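Local coordinates for HMG box-containing protein 1 (Homo sapiens, PDB 3QVE) that represses transcription by binding promoter DNA of its target genes, regulating the cell cycle and the Wnt pathway, and is represented here by its AXH domain, at residues A[16-21]-A[32-37]. Sequence-based numbering, arbitrary orientation.
Sequences TRLCFH and EDFARA. With EDO (1,2-ethanediol), chain F.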
loop_
_atom_site.group_PDB
_atom_site.type_symbol
_atom_site.label_atom_id
_atom_site.label_comp_id
_atom_site.label_asym_id
_atom_site.label_seq_id
_atom_site.Cartn_x
_atom_site.Cartn_y
_atom_site.Cartn_z
ATOM N N THR A 16 -3.225 3.045 7.566
ATOM C CA THR A 16 -2.880 1.712 7.058
ATOM C C THR A 16 -2.279 0.863 8.176
ATOM O O THR A 16 -1.553 1.370 9.042
ATOM C CB THR A 16 -1.885 1.801 5.852
ATOM O OG1 THR A 16 -2.426 2.670 4.839
ATOM C CG2 THR A 16 -1.625 0.412 5.232
ATOM N N ARG A 17 -2.581 -0.437 8.133
ATOM C CA ARG A 17 -2.038 -1.428 9.058
ATOM C C ARG A 17 -1.296 -2.448 8.213
ATOM O O ARG A 17 -1.762 -2.828 7.120
ATOM C CB ARG A 17 -3.177 -2.094 9.891
ATOM C CG ARG A 17 -3.950 -1.097 10.745
ATOM C CD ARG A 17 -5.059 -1.685 11.620
ATOM N NE ARG A 17 -4.519 -2.629 12.586
ATOM C CZ ARG A 17 -3.763 -2.287 13.623
ATOM N NH1 ARG A 17 -3.421 -1.018 13.833
ATOM N NH2 ARG A 17 -3.347 -3.224 14.451
ATOM N N LEU A 18 -0.152 -2.890 8.728
ATOM C CA LEU A 18 0.777 -3.747 8.004
ATOM C C LEU A 18 0.901 -5.103 8.689
ATOM O O LEU A 18 0.915 -5.184 9.916
ATOM C CB LEU A 18 2.167 -3.134 8.039
ATOM C CG LEU A 18 2.246 -1.718 7.457
ATOM C CD1 LEU A 18 3.680 -1.262 7.579
ATOM C CD2 LEU A 18 1.698 -1.649 5.998
ATOM N N CYS A 19 1.039 -6.157 7.895
ATOM C CA CYS A 19 1.317 -7.491 8.431
ATOM C C CYS A 19 2.293 -8.203 7.517
ATOM O O CYS A 19 1.926 -8.739 6.497
ATOM C CB CYS A 19 0.022 -8.270 8.593
ATOM S SG CYS A 19 0.323 -9.866 9.458
ATOM N N PHE A 20 3.573 -8.158 7.887
ATOM C CA PHE A 20 4.627 -8.786 7.135
ATOM C C PHE A 20 4.564 -10.297 7.342
ATOM O O PHE A 20 4.394 -10.771 8.460
ATOM C CB PHE A 20 5.982 -8.249 7.595
ATOM C CG PHE A 20 6.248 -6.865 7.154
ATOM C CD1 PHE A 20 6.827 -6.637 5.909
ATOM C CD2 PHE A 20 5.886 -5.780 7.929
ATOM C CE1 PHE A 20 7.057 -5.365 5.470
ATOM C CE2 PHE A 20 6.111 -4.504 7.485
ATOM C CZ PHE A 20 6.716 -4.291 6.260
ATOM N N HIS A 21 4.646 -11.061 6.270
ATOM C CA HIS A 21 4.564 -12.509 6.409
ATOM C C HIS A 21 5.888 -13.106 6.909
ATOM O O HIS A 21 5.894 -14.182 7.480
ATOM C CB HIS A 21 4.178 -13.165 5.069
ATOM C CG HIS A 21 2.782 -12.870 4.609
ATOM N ND1 HIS A 21 2.062 -13.752 3.829
ATOM C CD2 HIS A 21 1.983 -11.785 4.789
ATOM C CE1 HIS A 21 0.871 -13.236 3.569
ATOM N NE2 HIS A 21 0.797 -12.045 4.142
ATOM N N GLU A 32 2.105 4.033 11.262
ATOM C CA GLU A 32 2.873 5.049 11.945
ATOM C C GLU A 32 3.722 4.448 13.086
ATOM O O GLU A 32 4.865 4.881 13.325
ATOM C CB GLU A 32 1.990 6.138 12.502
ATOM C CG GLU A 32 1.452 7.138 11.483
ATOM C CD GLU A 32 0.460 8.058 12.146
ATOM O OE1 GLU A 32 0.924 9.031 12.776
ATOM O OE2 GLU A 32 -0.768 7.792 12.070
ATOM N N ASP A 33 3.158 3.470 13.791
ATOM C CA ASP A 33 3.899 2.776 14.874
ATOM C C ASP A 33 5.091 2.046 14.237
ATOM O O ASP A 33 6.215 2.129 14.714
ATOM C CB ASP A 33 2.977 1.806 15.608
ATOM C CG ASP A 33 1.937 2.508 16.495
ATOM O OD1 ASP A 33 1.962 3.750 16.592
ATOM O OD2 ASP A 33 1.092 1.813 17.104
ATOM N N PHE A 34 4.857 1.392 13.108
ATOM C CA PHE A 34 5.921 0.724 12.360
ATOM C C PHE A 34 7.010 1.684 11.904
ATOM O O PHE A 34 8.191 1.429 12.110
ATOM C CB PHE A 34 5.330 -0.024 11.153
ATOM C CG PHE A 34 6.368 -0.625 10.244
ATOM C CD1 PHE A 34 6.977 -1.816 10.571
ATOM C CD2 PHE A 34 6.756 0.026 9.083
ATOM C CE1 PHE A 34 7.946 -2.392 9.729
ATOM C CE2 PHE A 34 7.714 -0.520 8.244
ATOM C CZ PHE A 34 8.306 -1.738 8.566
ATOM N N ALA A 35 6.618 2.802 11.299
ATOM C CA ALA A 35 7.577 3.733 10.725
ATOM C C ALA A 35 8.413 4.351 11.862
ATOM O O ALA A 35 9.595 4.635 11.672
ATOM C CB ALA A 35 6.862 4.825 9.913
ATOM N N ARG A 36 7.801 4.591 13.016
ATOM C CA ARG A 36 8.547 5.125 14.160
ATOM C C ARG A 36 9.542 4.070 14.668
ATOM O O ARG A 36 10.677 4.416 14.932
ATOM C CB ARG A 36 7.660 5.604 15.309
ATOM C CG ARG A 36 8.421 5.809 16.663
ATOM N N ALA A 37 9.118 2.808 14.765
ATOM C CA ALA A 37 9.984 1.705 15.199
ATOM C C ALA A 37 11.166 1.448 14.244
ATOM O O ALA A 37 12.241 1.062 14.705
ATOM C CB ALA A 37 9.166 0.412 15.431
HETATM C C1 EDO F . -6.243 -6.163 10.978
HETATM O O1 EDO F . -5.747 -5.248 11.965
HETATM C C2 EDO F . -7.367 -7.032 11.538
HETATM O O2 EDO F . -7.484 -8.184 10.698
#
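L18 and F34 mark the nearest backbone approach between strand 17-20 and the helical segment 32-37, their CA atoms 8.1 Å apart; the contacts across this gap are made by side chains. The helical turn is held by its own bonds, R36 N to E32 O and A37 N to D33 O. From the strand, the alternate residues L18 and F20 project toward the helix, and F34 reaches across to both of them with its CG anti to the backbone N (chi1 174°), which carries the ring out from the helix to the strand; both lie on the same side of its ring plane. The methyl CD1 of L18 lies over one face of the F34 ring in a CH-pi contact, 4.1 Å from the ring centroid and nearest to F34 CD2 at 3.7 Å. Further along the same ring, F20 brings up its CE2 and CZ; F20 CE2 comes to 3.6 Å from F34 CE1. The two phenyl planes are inclined by 31° with centroids 5.2 Å apart, an oblique aromatic pair. All three side chains are buried and apolar. A serine in place of F34 would probably leave the L18 methyl and the F20 ring without their shared partner and open a gap between strand and helix. On the strand's other side, R17 NE gives a hydrogen bond of 3.0 Å to O1 of a 1,2-ethanediol, probably from the crystallisation liquor, and that oxygen lies at the edge of the guanidinium, in its plane. Within the AXH domain, strand 17-20 runs antiparallel between strands 29-30 and 89-94, and L18 and F20 also rest on V91 and L89 of the latter. W9 meets F34 edge-to-face, while H51 stacks on F20 and Y54 meets it edge-to-face, extending the aromatic cluster that packs helix 31-37 beside the six-stranded sheet.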